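Local coordinates for protein 5'-Methylthioadenosine Nucleosidase (Arabidopsis thaliana, PDB 2H8G) that is a member of the phosphorylase superfamily and holds adenine in a pocket beside its curled central sheet, at residues Ala114-Gly119 against Gln239-Val244; Arg141-Pro144 against Leu150-Val153; Ala196-Met201 against Lys221-Leu226. All blocks are in the same frame, centred on the assembly; numbering follows the deposited sequence.

How the interactions relate
Interactions 1 and 3 share the core. Their centres are about 8 Å apart, both reach adenine, and strand 110-119 in interaction 1 is a sheet neighbour of both strands joined in interaction 3. Their chemistry differs: interaction 1 is a methyl contact between sheet and helix 233-259, whereas interaction 3 adds a buried salt bridge and polar grips on adenine. Interaction 2 lies farther out, its centre about 28 Å from that of interaction 1 and 21 Å from that of interaction 3. There a loop is held to helix 148-153 by an arginine reaching backbone oxygens. It is buried too, but against the second subunit rather than in the chain's own core.

Interaction 1: Ala114-Gly119 against Gln239-Val244; sequences AGTCGG and QNLTVV. With ADE (adenine), chain C.
Thr116, near the end of strand 110-119, faces Val244 on helix 233-259, and their CA atoms, 7.6 Å apart, are the nearest pair between the two segments. The strand meets the helix through one small group, the methyl CG2 of Thr116. It reaches Leu241 CD1 at 4.1 Å, the two side chains crossing at about a right angle, and it lies 4.4 Å from Val244 CG1. Because CG2 stands anti to the carbonyl carbon of Thr116, it points out to the helix, while OG1 sits between the backbone N and the carbonyl carbon (chi1 50°) and hydrogen-bonds Glu38. From the helix side, Leu241, with CG anti to its backbone N (chi1 -179°), brings CD1 to the methyl. Within the helix Val244 N bonds Asn240 O at 2.9 Å, and Asn240 gives ND2 to Thr224 O, a second tie between helix and sheet.

Beyond Thr116 the strand runs along adenine with its backbone: Gly118 N is 3.3 Å from adenine N7, and Thr116 O is 3.9 Å from N9. Gly118 has no side chain to stand between the strand and the base. The helix contact is thus purely apolar and modest in area, with the threonine's hydroxyl committed to Glu38 and its methyl left to the helix, right next to the adenine pocket.

Interaction 2: Arg141-Pro144 against Leu150-Val153; sequences RRIP and LYGV
Arg141 and Gly152 bring the irregular loop 141-144, between strand 130-138 and helix 148-153, close to that helix, with their CA atoms 4.8 Å apart. The lack of a side chain at Gly152 permits this, and its CA comes 3.4 Å from Arg141 O in a CA-H...O contact.

From there the arginine side chain folds back along the helix, bent at chi3 (-53°), and sets its guanidinium group against the helix backbone. Arg141 NE gives the main bond, to Gly152 O at 2.9 Å and nearly straight at 168°. NE lies in the Gly152 carbonyl plane on a lone pair, and the oxygen in turn lies in the guanidinium plane. Arg141 NH2 adds two weak bonds, one to Tyr151 O at 3.0 Å and a longer one to Gly152 O. Arg141 NH1 gives a hydrogen to a water at 2.9 Å, and the same water donates to Tyr151 OH. NH2 also stands over one face of the Tyr151 ring, offset toward its rim; the cation-pi geometry is long and at most weakly attractive. At the edge of that ring Ile143 CD1 meets Tyr151 CD2 at 4.1 Å. The tyrosine hydroxyl has a further partner, Val90 O of the second subunit.

Ile143 packs on Leu181 of the second subunit, an adenine-pocket residue, and Arg142 forms salt bridges to Asp182 and Asp187 there. Arg141 thus bonds carbonyls at the C-terminal end of helix 148-153, probably gaining from the helix dipole, and ties a dimer-interface loop to that helix.

Interaction 3: Ala196-Met201 against Lys221-Leu226; sequences ATLKDM and KAVTDL. With ADE (adenine), chain C.
Lys221 opens the contact by sending its side chain across to Asp200, the two side chains meeting at about a right angle. Lys221 CB packs 4.1 Å from Leu198 CD1, and beyond it the chain, bent at chi2, carries NZ to Asp200 OD1, a salt bridge of 2.8 Å. The nitrogen meets that oxygen on its anti side, 17° out of the carboxylate plane. The pair is buried but well supplied with partners: Asn113 also takes a bond from Lys221 NZ, Gly203 N reaches Asp200 OD1, and Thr177 holds OD2.

Two residues on, Val223 offers CG2 to Leu198 CD2 at 3.9 Å, so the leucine's two branches divide between Lys221 and Val223. Cys117 of strand 110-119 touches all three of these side chains. That strand pairs with both others in the curled mixed sheet of this phosphorylase-superfamily fold, and the axes of strands 198-200 and 221-226 run at 89° to each other.

At Thr224 the chain reaches the adenine pocket. Thr224 OG1 and Asp225 OD1 are hydrogen-bonded at 2.8 Å, nearly along the C-O axis, and OG1 has a second bond, with Cys117 O. Asp225 then takes a straight bond from adenine N6 to OD2, 2.9 Å long, and the two bonds together probably help hold the carboxylate's rotation; its OD1 lies 2.6 Å from adenine N7. On the other strand, Lys199 leads its side chain out with CG anti to the backbone N and turns at chi4 to give NZ to adenine N1 at 2.8 Å.

Interaction 1: Ala114-Gly119 against Gln239-Val244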
loop_
_atom_site.group_PDB
_atom_site.type_symbol
_atom_site.label_atom_id
_atom_site.label_comp_id
_atom_site.label_asym_id
_atom_site.label_seq_id
_atom_site.Cartn_x
_atom_site.Cartn_y
_atom_site.Cartn_z
ATOM N N ALA A 114 9.250 8.482 11.008
ATOM C CA ALA A 114 9.763 9.847 11.026
ATOM C C ALA A 114 9.938 10.351 9.608
ATOM O O ALA A 114 10.432 9.630 8.745
ATOM C CB ALA A 114 11.102 9.889 11.770
ATOM N N GLY A 115 9.524 11.589 9.363
ATOM C CA GLY A 115 9.670 12.145 8.033
ATOM C C GLY A 115 9.128 13.552 7.933
ATOM O O GLY A 115 8.596 14.098 8.903
ATOM N N THR A 116 9.287 14.134 6.749
ATOM C CA THR A 116 8.811 15.475 6.463
ATOM C C THR A 116 7.337 15.431 6.073
ATOM O O THR A 116 6.803 14.383 5.707
ATOM C CB THR A 116 9.631 16.118 5.325
ATOM O OG1 THR A 116 9.700 15.224 4.207
ATOM C CG2 THR A 116 11.030 16.429 5.803
ATOM N N CYS A 117 6.680 16.580 6.136
ATOM C CA CYS A 117 5.262 16.640 5.809
ATOM C C CYS A 117 4.840 18.064 5.518
ATOM O O CYS A 117 5.603 19.008 5.731
ATOM C CB CYS A 117 4.432 16.125 6.993
ATOM S SG CYS A 117 4.469 17.208 8.452
ATOM N N GLY A 118 3.613 18.202 5.027
ATOM C CA GLY A 118 3.065 19.521 4.776
ATOM C C GLY A 118 2.276 19.872 6.024
ATOM O O GLY A 118 1.848 18.984 6.772
ATOM N N GLY A 119 2.100 21.162 6.276
ATOM C CA GLY A 119 1.355 21.581 7.446
ATOM C C GLY A 119 0.368 22.678 7.108
ATOM O O GLY A 119 0.496 23.357 6.088
ATOM N N GLN A 239 12.796 23.053 -1.041
ATOM C CA GLN A 239 13.607 24.176 -0.580
ATOM C C GLN A 239 13.984 24.024 0.892
ATOM O O GLN A 239 15.094 24.371 1.300
ATOM C CB GLN A 239 12.835 25.485 -0.768
ATOM C CG GLN A 239 13.602 26.739 -0.381
ATOM C CD GLN A 239 12.702 27.954 -0.261
ATOM O OE1 GLN A 239 11.859 28.205 -1.125
ATOM N NE2 GLN A 239 12.878 28.720 0.810
ATOM N N ASN A 240 13.056 23.496 1.686
ATOM C CA ASN A 240 13.284 23.328 3.119
ATOM C C ASN A 240 13.669 21.916 3.547
ATOM O O ASN A 240 13.910 21.667 4.728
ATOM C CB ASN A 240 12.037 23.759 3.898
ATOM C CG ASN A 240 11.760 25.240 3.781
ATOM O OD1 ASN A 240 12.650 26.063 3.988
ATOM N ND2 ASN A 240 10.519 25.591 3.460
ATOM N N LEU A 241 13.729 20.999 2.590
ATOM C CA LEU A 241 14.062 19.609 2.876
ATOM C C LEU A 241 15.325 19.425 3.713
ATOM O O LEU A 241 15.290 18.802 4.770
ATOM C CB LEU A 241 14.199 18.826 1.566
ATOM C CG LEU A 241 14.519 17.334 1.691
ATOM C CD1 LEU A 241 13.388 16.614 2.426
ATOM C CD2 LEU A 241 14.710 16.744 0.303
ATOM N N THR A 242 16.444 19.969 3.247
ATOM C CA THR A 242 17.701 19.818 3.971
ATOM C C THR A 242 17.689 20.368 5.397
ATOM O O THR A 242 18.037 19.662 6.342
ATOM C CB THR A 242 18.861 20.466 3.186
ATOM O OG1 THR A 242 18.998 19.805 1.923
ATOM C CG2 THR A 242 20.169 20.348 3.959
ATOM N N VAL A 243 17.280 21.620 5.557
ATOM C CA VAL A 243 17.251 22.235 6.881
ATOM C C VAL A 243 16.265 21.582 7.848
ATOM O O VAL A 243 16.586 21.352 9.013
ATOM C CB VAL A 243 16.931 23.745 6.785
ATOM C CG1 VAL A 243 18.041 24.462 6.027
ATOM C CG2 VAL A 243 15.598 23.956 6.091
ATOM N N VAL A 244 15.065 21.278 7.368
ATOM C CA VAL A 244 14.052 20.661 8.224
ATOM C C VAL A 244 14.403 19.228 8.618
ATOM O O VAL A 244 14.058 18.777 9.714
ATOM C CB VAL A 244 12.676 20.698 7.541
ATOM C CG1 VAL A 244 11.651 19.934 8.369
ATOM C CG2 VAL A 244 12.242 22.140 7.371
HETATM N N9 ADE C . 5.679 15.907 2.267
HETATM C C8 ADE C . 6.114 17.177 2.428
HETATM N N7 ADE C . 5.181 18.116 2.140
HETATM C C5 ADE C . 4.085 17.383 1.772
HETATM C C6 ADE C . 2.749 17.726 1.346
HETATM N N6 ADE C . 2.364 18.992 1.240
HETATM N N1 ADE C . 1.860 16.669 1.038
HETATM C C2 ADE C . 2.276 15.364 1.151
HETATM N N3 ADE C . 3.537 14.947 1.553
HETATM C C4 ADE C . 4.374 16.009 1.846
#

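Interaction 2: Arg141-Pro144 against Leu150-Val153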
loop_
_atom_site.group_PDB
_atom_site.type_symbol
_atom_site.label_atom_id
_atom_site.label_comp_id
_atom_site.label_asym_id
_atom_site.label_seq_id
_atom_site.Cartn_x
_atom_site.Cartn_y
_atom_site.Cartn_z
ATOM N N ARG A 141 -8.789 7.710 -0.115
ATOM C CA ARG A 141 -9.365 6.381 -0.324
ATOM C C ARG A 141 -10.858 6.598 -0.136
ATOM O O ARG A 141 -11.424 6.288 0.914
ATOM C CB ARG A 141 -8.823 5.370 0.693
ATOM C CG ARG A 141 -7.304 5.361 0.787
ATOM C CD ARG A 141 -6.785 4.041 1.346
ATOM N NE ARG A 141 -7.415 3.691 2.611
ATOM C CZ ARG A 141 -7.168 2.558 3.261
ATOM N NH1 ARG A 141 -6.302 1.685 2.755
ATOM N NH2 ARG A 141 -7.796 2.287 4.397
ATOM N N ARG A 142 -11.479 7.164 -1.169
ATOM C CA ARG A 142 -12.899 7.494 -1.136
ATOM C C ARG A 142 -13.793 6.374 -1.637
ATOM O O ARG A 142 -13.778 6.035 -2.813
ATOM C CB ARG A 142 -13.159 8.750 -1.977
ATOM C CG ARG A 142 -12.230 9.935 -1.671
ATOM C CD ARG A 142 -12.534 11.111 -2.601
ATOM N NE ARG A 142 -12.540 10.677 -3.997
ATOM C CZ ARG A 142 -11.479 10.664 -4.798
ATOM N NH1 ARG A 142 -10.298 11.089 -4.362
ATOM N NH2 ARG A 142 -11.594 10.176 -6.028
ATOM N N ILE A 143 -14.573 5.798 -0.728
ATOM C CA ILE A 143 -15.503 4.728 -1.082
ATOM C C ILE A 143 -16.819 5.228 -0.487
ATOM O O ILE A 143 -17.205 4.852 0.619
ATOM C CB ILE A 143 -15.081 3.383 -0.444
ATOM C CG1 ILE A 143 -13.582 3.147 -0.673
ATOM C CG2 ILE A 143 -15.866 2.250 -1.083
ATOM C CD1 ILE A 143 -13.021 1.923 0.037
ATOM N N PRO A 144 -17.519 6.104 -1.232
ATOM C CA PRO A 144 -18.790 6.740 -0.877
ATOM C C PRO A 144 -20.008 5.873 -0.590
ATOM O O PRO A 144 -21.113 6.187 -1.035
ATOM C CB PRO A 144 -19.022 7.700 -2.042
ATOM C CG PRO A 144 -18.468 6.946 -3.191
ATOM C CD PRO A 144 -17.167 6.408 -2.631
ATOM N N LEU A 150 -15.865 4.532 5.969
ATOM C CA LEU A 150 -15.048 4.611 7.178
ATOM C C LEU A 150 -13.777 3.776 7.010
ATOM O O LEU A 150 -12.714 4.129 7.528
ATOM C CB LEU A 150 -15.836 4.103 8.388
ATOM C CG LEU A 150 -17.072 4.915 8.773
ATOM C CD1 LEU A 150 -17.832 4.167 9.861
ATOM C CD2 LEU A 150 -16.667 6.298 9.249
ATOM N N TYR A 151 -13.895 2.663 6.299
ATOM C CA TYR A 151 -12.745 1.802 6.067
ATOM C C TYR A 151 -11.689 2.575 5.283
ATOM O O TYR A 151 -10.507 2.543 5.623
ATOM C CB TYR A 151 -13.157 0.555 5.283
ATOM C CG TYR A 151 -11.972 -0.188 4.722
ATOM C CD1 TYR A 151 -11.149 -0.956 5.549
ATOM C CD2 TYR A 151 -11.636 -0.069 3.376
ATOM C CE1 TYR A 151 -10.015 -1.583 5.046
ATOM C CE2 TYR A 151 -10.509 -0.688 2.864
ATOM C CZ TYR A 151 -9.703 -1.442 3.701
ATOM O OH TYR A 151 -8.578 -2.040 3.191
ATOM N N GLY A 152 -12.128 3.269 4.237
ATOM C CA GLY A 152 -11.207 4.042 3.423
ATOM C C GLY A 152 -10.489 5.100 4.242
ATOM O O GLY A 152 -9.288 5.315 4.067
ATOM N N VAL A 153 -11.213 5.777 5.131
ATOM C CA VAL A 153 -10.604 6.808 5.965
ATOM C C VAL A 153 -9.541 6.181 6.860
ATOM O O VAL A 153 -8.505 6.789 7.128
ATOM C CB VAL A 153 -11.678 7.541 6.805
ATOM C CG1 VAL A 153 -11.029 8.504 7.799
ATOM C CG2 VAL A 153 -12.585 8.313 5.871
HETATM O O HOH W 1 -6.320 -0.696 4.356
#

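Interaction 3: Ala196-Met201 against Lys221-Leu226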
loop_
_atom_site.group_PDB
_atom_site.type_symbol
_atom_site.label_atom_id
_atom_site.label_comp_id
_atom_site.label_asym_id
_atom_site.label_seq_id
_atom_site.Cartn_x
_atom_site.Cartn_y
_atom_site.Cartn_z
ATOM N N ALA A 196 -7.281 17.756 9.896
ATOM C CA ALA A 196 -5.872 17.405 9.982
ATOM C C ALA A 196 -5.006 18.658 10.070
ATOM O O ALA A 196 -5.362 19.709 9.536
ATOM C CB ALA A 196 -5.463 16.588 8.762
ATOM N N THR A 197 -3.873 18.541 10.755
ATOM C CA THR A 197 -2.937 19.644 10.871
ATOM C C THR A 197 -1.780 19.367 9.929
ATOM O O THR A 197 -1.141 20.296 9.433
ATOM C CB THR A 197 -2.354 19.753 12.297
ATOM O OG1 THR A 197 -3.393 20.123 13.209
ATOM C CG2 THR A 197 -1.242 20.792 12.353
ATOM N N LEU A 198 -1.537 18.081 9.673
ATOM C CA LEU A 198 -0.419 17.638 8.836
ATOM C C LEU A 198 -0.851 16.762 7.667
ATOM O O LEU A 198 -1.854 16.051 7.747
ATOM C CB LEU A 198 0.562 16.843 9.698
ATOM C CG LEU A 198 0.911 17.452 11.057
ATOM C CD1 LEU A 198 1.544 16.388 11.941
ATOM C CD2 LEU A 198 1.834 18.646 10.876
ATOM N N LYS A 199 -0.059 16.791 6.599
ATOM C CA LYS A 199 -0.341 16.028 5.390
ATOM C C LYS A 199 0.928 15.325 4.920
ATOM O O LYS A 199 1.980 15.959 4.783
ATOM C CB LYS A 199 -0.852 16.984 4.301
ATOM C CG LYS A 199 -1.138 16.355 2.949
ATOM C CD LYS A 199 -1.574 17.432 1.941
ATOM C CE LYS A 199 -1.896 16.837 0.586
ATOM N NZ LYS A 199 -0.711 16.186 -0.046
ATOM N N ASP A 200 0.839 14.018 4.684
ATOM C CA ASP A 200 2.007 13.268 4.220
ATOM C C ASP A 200 1.611 12.186 3.225
ATOM O O ASP A 200 0.480 12.167 2.731
ATOM C CB ASP A 200 2.765 12.640 5.392
ATOM C CG ASP A 200 2.104 11.382 5.910
ATOM O OD1 ASP A 200 2.808 10.542 6.515
ATOM O OD2 ASP A 200 0.877 11.232 5.729
ATOM N N MET A 201 2.538 11.280 2.934
ATOM C CA MET A 201 2.276 10.235 1.961
ATOM C C MET A 201 2.463 8.800 2.446
ATOM O O MET A 201 2.340 7.875 1.645
ATOM C CB MET A 201 3.144 10.475 0.716
ATOM C CG MET A 201 2.810 11.765 -0.017
ATOM S SD MET A 201 4.021 12.241 -1.269
ATOM C CE MET A 201 3.797 10.952 -2.447
ATOM N N LYS A 221 6.713 14.068 12.609
ATOM C CA LYS A 221 6.520 14.679 11.300
ATOM C C LYS A 221 6.979 16.129 11.303
ATOM O O LYS A 221 6.437 16.965 12.030
ATOM C CB LYS A 221 5.041 14.569 10.906
ATOM C CG LYS A 221 4.573 13.114 10.725
ATOM C CD LYS A 221 5.094 12.504 9.425
ATOM C CE LYS A 221 4.938 10.977 9.411
ATOM N NZ LYS A 221 5.197 10.400 8.058
ATOM N N ALA A 222 7.992 16.405 10.487
ATOM C CA ALA A 222 8.587 17.734 10.395
ATOM C C ALA A 222 8.041 18.516 9.202
ATOM O O ALA A 222 8.132 18.073 8.055
ATOM C CB ALA A 222 10.099 17.602 10.300
ATOM N N VAL A 223 7.483 19.690 9.487
ATOM C CA VAL A 223 6.875 20.543 8.465
ATOM C C VAL A 223 7.860 21.249 7.544
ATOM O O VAL A 223 8.648 22.087 7.984
ATOM C CB VAL A 223 5.960 21.604 9.125
ATOM C CG1 VAL A 223 5.285 22.461 8.060
ATOM C CG2 VAL A 223 4.905 20.915 9.978
ATOM N N THR A 224 7.794 20.905 6.263
ATOM C CA THR A 224 8.663 21.507 5.250
ATOM C C THR A 224 7.938 22.541 4.399
ATOM O O THR A 224 8.569 23.359 3.732
ATOM C CB THR A 224 9.238 20.449 4.285
ATOM O OG1 THR A 224 8.182 19.601 3.809
ATOM C CG2 THR A 224 10.297 19.613 4.980
ATOM N N ASP A 225 6.612 22.508 4.416
ATOM C CA ASP A 225 5.844 23.439 3.605
ATOM C C ASP A 225 4.463 23.672 4.190
ATOM O O ASP A 225 3.933 22.820 4.907
ATOM C CB ASP A 225 5.713 22.905 2.175
ATOM C CG ASP A 225 5.156 21.495 2.127
ATOM O OD1 ASP A 225 5.888 20.551 2.480
ATOM O OD2 ASP A 225 3.978 21.326 1.742
ATOM N N LEU A 226 3.891 24.834 3.885
ATOM C CA LEU A 226 2.558 25.174 4.373
ATOM C C LEU A 226 1.567 25.034 3.220
ATOM O O LEU A 226 1.592 25.802 2.255
ATOM C CB LEU A 226 2.548 26.598 4.938
ATOM C CG LEU A 226 3.512 26.821 6.108
ATOM C CD1 LEU A 226 3.429 28.276 6.566
ATOM C CD2 LEU A 226 3.179 25.876 7.251
HETATM N N9 ADE C . 5.679 15.907 2.267
HETATM C C8 ADE C . 6.114 17.177 2.428
HETATM N N7 ADE C . 5.181 18.116 2.140
HETATM C C5 ADE C . 4.085 17.383 1.772
HETATM C C6 ADE C . 2.749 17.726 1.346
HETATM N N6 ADE C . 2.364 18.992 1.240
HETATM N N1 ADE C . 1.860 16.669 1.038
HETATM C C2 ADE C . 2.276 15.364 1.151
HETATM N N3 ADE C . 3.537 14.947 1.553
HETATM C C4 ADE C . 4.374 16.009 1.846
#